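AA9 family lytic polysaccharide monooxygenase cel61B (Hypocrea jecorina, PDB 2VTC) oxidatively cleaves the glycosidic bonds of crystalline and amorphous polysaccharides such as cellulose at a copper centre, using a reductant and oxygen or hydrogen peroxide. Local coordinates at residues Y110-G122 / N131-N143. Sequence-based numbering, arbitrary orientation.
Sequences YGPIVTYVVECSG and NLRWVKIQEAGIN
I113 and A140 open an antiparallel strand pair: I113 N bonds A140 O and A140 N bonds I113 O, both at 2.9 Å. Strands 113-119 and 133-140 belong to the beta-sandwich core of the AA9 fold; their directions differ by 138°, and strand 172-182 flanks 113-119 on its other edge. A classic beta bulge interrupts the register: T115 O accepts from I137 N (2.9 Å, nearly straight at 165°) and, through a longer, more bent bond, from Q138 N, which places two residues opposite one. Beyond it V117 and V135 again pair through both N-H groups.

On the T115 face, Q138 has its CG anti to the backbone N (chi1 177°) and bends at chi2, which folds the amide back over the neighbouring strand. Its OE1 accepts from T115 OG1 at 2.8 Å, while NE2 makes only a weak bond to I113 O; T115 OG1 also bonds H178. A leucine here would probably cost the T115 hydroxyl its amide partner, leaving it to H178, and take away the weak second donor to I113 O. From the bulge itself, I137 CG2 meets V117 CG1 at about a right angle.

On the other face, the Y116 ring crosses K136 obliquely, CE1 near K136 CB, and its hydroxyl bonds Y221. K136 NZ forms a salt bridge with E139 OE1 (2.8 Å), approaching from above the carboxylate plane. Toward the strand end, V118 CG1 sits over the six-membered ring of W134, 3.6 Å from its centroid, and also meets L132 CD2 at 3.4 Å.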
loop_
_atom_site.group_PDB
_atom_site.type_symbol
_atom_site.label_atom_id
_atom_site.label_comp_id
_atom_site.label_asym_id
_atom_site.label_seq_id
_atom_site.Cartn_x
_atom_site.Cartn_y
_atom_site.Cartn_z
ATOM N N TYR A 110 -15.313 5.887 -1.742
ATOM C CA TYR A 110 -14.923 6.942 -0.811
ATOM C C TYR A 110 -13.552 6.696 -0.173
ATOM O O TYR A 110 -13.341 5.658 0.460
ATOM C CB TYR A 110 -15.934 7.058 0.327
ATOM C CG TYR A 110 -17.350 7.464 -0.074
ATOM C CD1 TYR A 110 -17.705 8.811 -0.125
ATOM C CD2 TYR A 110 -18.315 6.507 -0.378
ATOM C CE1 TYR A 110 -19.006 9.196 -0.468
ATOM C CE2 TYR A 110 -19.620 6.882 -0.733
ATOM C CZ TYR A 110 -19.941 8.230 -0.773
ATOM O OH TYR A 110 -21.223 8.622 -1.116
ATOM N N GLY A 111 -12.655 7.669 -0.293
ATOM C CA GLY A 111 -11.400 7.622 0.447
ATOM C C GLY A 111 -10.145 7.895 -0.355
ATOM O O GLY A 111 -10.123 7.748 -1.595
ATOM N N PRO A 112 -9.060 8.249 0.372
ATOM C CA PRO A 112 -7.774 8.547 -0.260
ATOM C C PRO A 112 -6.933 7.300 -0.571
ATOM O O PRO A 112 -7.239 6.195 -0.119
ATOM C CB PRO A 112 -7.062 9.379 0.801
ATOM C CG PRO A 112 -7.531 8.760 2.115
ATOM C CD PRO A 112 -9.005 8.414 1.834
ATOM N N ILE A 113 -5.871 7.529 -1.325
ATOM C CA ILE A 113 -4.908 6.488 -1.704
ATOM C C ILE A 113 -3.513 7.021 -1.409
ATOM O O ILE A 113 -3.185 8.143 -1.805
ATOM C CB ILE A 113 -5.028 6.144 -3.220
ATOM C CG1 ILE A 113 -6.457 5.662 -3.542
ATOM C CG2 ILE A 113 -3.965 5.117 -3.626
ATOM C CD1 ILE A 113 -6.656 5.204 -4.968
ATOM N N VAL A 114 -2.710 6.228 -0.678
ATOM C CA VAL A 114 -1.340 6.644 -0.328
ATOM C C VAL A 114 -0.372 5.474 -0.590
ATOM O O VAL A 114 -0.762 4.300 -0.493
ATOM C CB VAL A 114 -1.237 7.087 1.167
ATOM C CG1 VAL A 114 -2.077 8.353 1.456
ATOM C CG2 VAL A 114 -1.661 5.944 2.116
ATOM N N THR A 115 0.876 5.814 -0.938
ATOM C CA THR A 115 1.934 4.809 -1.136
ATOM C C THR A 115 3.213 5.251 -0.427
ATOM O O THR A 115 3.593 6.427 -0.466
ATOM C CB THR A 115 2.227 4.565 -2.634
ATOM O OG1 THR A 115 0.979 4.352 -3.311
ATOM C CG2 THR A 115 3.091 3.325 -2.856
ATOM N N TYR A 116 3.861 4.280 0.217
ATOM C CA TYR A 116 5.098 4.540 0.976
ATOM C C TYR A 116 6.208 3.631 0.447
ATOM O O TYR A 116 5.937 2.598 -0.208
ATOM C CB TYR A 116 4.893 4.227 2.468
ATOM C CG TYR A 116 3.794 5.010 3.169
ATOM C CD1 TYR A 116 4.075 6.168 3.891
ATOM C CD2 TYR A 116 2.459 4.560 3.128
ATOM C CE1 TYR A 116 3.059 6.898 4.530
ATOM C CE2 TYR A 116 1.444 5.272 3.759
ATOM C CZ TYR A 116 1.749 6.427 4.468
ATOM O OH TYR A 116 0.744 7.121 5.122
ATOM N N VAL A 117 7.446 3.996 0.783
ATOM C CA VAL A 117 8.616 3.142 0.507
ATOM C C VAL A 117 9.508 3.051 1.750
ATOM O O VAL A 117 9.542 3.969 2.550
ATOM C CB VAL A 117 9.402 3.650 -0.730
ATOM C CG1 VAL A 117 9.969 5.034 -0.494
ATOM C CG2 VAL A 117 10.485 2.640 -1.181
ATOM N N VAL A 118 10.153 1.903 1.917
ATOM C CA VAL A 118 11.114 1.688 2.992
ATOM C C VAL A 118 12.318 0.917 2.430
ATOM O O VAL A 118 12.168 0.027 1.579
ATOM C CB VAL A 118 10.506 0.858 4.126
ATOM C CG1 VAL A 118 10.329 -0.556 3.683
ATOM C CG2 VAL A 118 11.402 0.866 5.324
ATOM N N GLU A 119 13.507 1.236 2.943
ATOM C CA GLU A 119 14.702 0.466 2.592
ATOM C C GLU A 119 14.907 -0.744 3.518
ATOM O O GLU A 119 14.549 -0.711 4.698
ATOM C CB GLU A 119 15.940 1.376 2.589
ATOM C CG GLU A 119 17.169 0.691 1.955
ATOM C CD GLU A 119 18.427 1.567 1.938
ATOM O OE1 GLU A 119 18.364 2.760 2.301
ATOM O OE2 GLU A 119 19.487 1.014 1.542
ATOM N N CYS A 120 15.506 -1.806 2.978
ATOM C CA CYS A 120 15.826 -2.998 3.753
ATOM C C CYS A 120 17.309 -3.049 4.045
ATOM O O CYS A 120 18.112 -2.699 3.172
ATOM C CB CYS A 120 15.462 -4.267 2.986
ATOM S SG CYS A 120 13.672 -4.354 2.595
ATOM N N SER A 121 17.634 -3.472 5.262
ATOM C CA SER A 121 19.016 -3.841 5.593
ATOM C C SER A 121 19.158 -5.285 5.139
ATOM O O SER A 121 18.510 -6.165 5.688
ATOM C CB SER A 121 19.248 -3.742 7.091
ATOM O OG SER A 121 20.566 -4.200 7.391
ATOM N N GLY A 122 20.014 -5.539 4.159
ATOM C CA GLY A 122 20.082 -6.859 3.552
ATOM C C GLY A 122 18.946 -7.042 2.560
ATOM O O GLY A 122 18.345 -6.059 2.123
ATOM N N ASN A 131 10.947 -3.455 11.747
ATOM C CA ASN A 131 12.022 -2.455 11.751
ATOM C C ASN A 131 12.002 -1.545 10.535
ATOM O O ASN A 131 12.834 -0.643 10.410
ATOM C CB ASN A 131 13.392 -3.140 11.870
ATOM C CG ASN A 131 13.582 -3.813 13.198
ATOM O OD1 ASN A 131 12.925 -3.477 14.183
ATOM N ND2 ASN A 131 14.485 -4.776 13.236
ATOM N N LEU A 132 11.050 -1.778 9.628
ATOM C CA LEU A 132 10.931 -0.940 8.430
ATOM C C LEU A 132 10.432 0.459 8.797
ATOM O O LEU A 132 9.577 0.613 9.674
ATOM C CB LEU A 132 10.013 -1.591 7.395
ATOM C CG LEU A 132 10.538 -2.873 6.740
ATOM C CD1 LEU A 132 9.465 -3.518 5.879
ATOM C CD2 LEU A 132 11.810 -2.589 5.901
ATOM N N ARG A 133 10.993 1.468 8.133
ATOM C CA ARG A 133 10.606 2.874 8.363
ATOM C C ARG A 133 10.158 3.474 7.044
ATOM O O ARG A 133 10.867 3.419 6.056
ATOM C CB ARG A 133 11.752 3.698 8.993
ATOM C CG ARG A 133 12.327 3.085 10.294
ATOM C CD ARG A 133 13.473 3.929 10.904
ATOM N NE ARG A 133 12.976 5.267 11.196
ATOM C CZ ARG A 133 12.436 5.629 12.358
ATOM N NH1 ARG A 133 12.411 4.778 13.377
ATOM N NH2 ARG A 133 11.956 6.855 12.509
ATOM N N TRP A 134 8.940 4.026 7.019
ATOM C CA TRP A 134 8.279 4.350 5.774
ATOM C C TRP A 134 8.309 5.824 5.428
ATOM O O TRP A 134 8.171 6.678 6.298
ATOM C CB TRP A 134 6.812 3.907 5.907
ATOM C CG TRP A 134 6.738 2.449 6.182
ATOM C CD1 TRP A 134 6.586 1.847 7.409
ATOM C CD2 TRP A 134 6.826 1.397 5.222
ATOM N NE1 TRP A 134 6.592 0.477 7.275
ATOM C CE2 TRP A 134 6.720 0.169 5.941
ATOM C CE3 TRP A 134 7.018 1.359 3.826
ATOM C CZ2 TRP A 134 6.784 -1.079 5.311
ATOM C CZ3 TRP A 134 7.078 0.100 3.199
ATOM C CH2 TRP A 134 6.963 -1.096 3.956
ATOM N N VAL A 135 8.496 6.090 4.135
ATOM C CA VAL A 135 8.504 7.438 3.596
ATOM C C VAL A 135 7.387 7.571 2.559
ATOM O O VAL A 135 7.330 6.792 1.635
ATOM C CB VAL A 135 9.886 7.727 2.947
ATOM C CG1 VAL A 135 9.906 9.069 2.266
ATOM C CG2 VAL A 135 10.983 7.665 4.025
ATOM N N LYS A 136 6.499 8.553 2.737
ATOM C CA LYS A 136 5.382 8.735 1.786
ATOM C C LYS A 136 5.884 9.246 0.435
ATOM O O LYS A 136 6.567 10.269 0.384
ATOM C CB LYS A 136 4.360 9.714 2.356
ATOM C CG LYS A 136 3.090 9.848 1.487
ATOM C CD LYS A 136 2.146 10.901 2.055
ATOM C CE LYS A 136 1.180 10.321 3.105
ATOM N NZ LYS A 136 0.411 11.399 3.823
ATOM N N ILE A 137 5.537 8.544 -0.644
ATOM C CA ILE A 137 5.940 8.965 -1.998
ATOM C C ILE A 137 4.764 9.288 -2.934
ATOM O O ILE A 137 4.971 9.767 -4.058
ATOM C CB ILE A 137 6.900 7.933 -2.675
ATOM C CG1 ILE A 137 6.217 6.562 -2.851
ATOM C CG2 ILE A 137 8.206 7.845 -1.867
ATOM C CD1 ILE A 137 6.822 5.686 -3.922
ATOM N N GLN A 138 3.545 9.027 -2.468
ATOM C CA GLN A 138 2.326 9.321 -3.238
ATOM C C GLN A 138 1.134 9.497 -2.294
ATOM O O GLN A 138 0.983 8.763 -1.321
ATOM C CB GLN A 138 2.069 8.197 -4.255
ATOM C CG GLN A 138 0.773 8.303 -5.108
ATOM C CD GLN A 138 -0.469 7.781 -4.378
ATOM O OE1 GLN A 138 -0.419 6.782 -3.632
ATOM N NE2 GLN A 138 -1.605 8.451 -4.602
ATOM N N GLU A 139 0.310 10.504 -2.567
ATOM C CA GLU A 139 -0.967 10.640 -1.860
ATOM C C GLU A 139 -2.008 11.325 -2.750
ATOM O O GLU A 139 -1.681 12.224 -3.543
ATOM C CB GLU A 139 -0.818 11.408 -0.534
ATOM C CG GLU A 139 -0.312 12.853 -0.669
ATOM C CD GLU A 139 -0.229 13.616 0.629
ATOM O OE1 GLU A 139 -0.552 13.047 1.708
ATOM O OE2 GLU A 139 0.141 14.819 0.574
ATOM N N ALA A 140 -3.250 10.878 -2.628
ATOM C CA ALA A 140 -4.350 11.483 -3.396
ATOM C C ALA A 140 -5.609 11.392 -2.557
ATOM O O ALA A 140 -5.906 10.346 -1.962
ATOM C CB ALA A 140 -4.529 10.788 -4.742
ATOM N N GLY A 141 -6.370 12.487 -2.518
ATOM C CA GLY A 141 -7.563 12.561 -1.675
ATOM C C GLY A 141 -8.822 12.826 -2.480
ATOM O O GLY A 141 -9.142 12.060 -3.394
ATOM N N ILE A 142 -9.523 13.907 -2.124
ATOM C CA ILE A 142 -10.778 14.316 -2.806
ATOM C C ILE A 142 -10.505 15.554 -3.673
ATOM O O ILE A 142 -9.744 16.432 -3.269
ATOM C CB ILE A 142 -11.899 14.599 -1.770
ATOM C CG1 ILE A 142 -13.278 14.707 -2.454
ATOM C CG2 ILE A 142 -11.603 15.847 -0.925
ATOM C CD1 ILE A 142 -14.440 14.787 -1.488
ATOM N N ASN A 143 -11.091 15.580 -4.870
ATOM C CA ASN A 143 -11.094 16.764 -5.714
ATOM C C ASN A 143 -12.212 17.662 -5.170
ATOM O O ASN A 143 -13.367 17.255 -5.169
ATOM C CB ASN A 143 -11.327 16.337 -7.169
ATOM C CG ASN A 143 -11.415 17.513 -8.123
ATOM O OD1 ASN A 143 -12.021 18.526 -7.805
ATOM N ND2 ASN A 143 -10.797 17.381 -9.297
#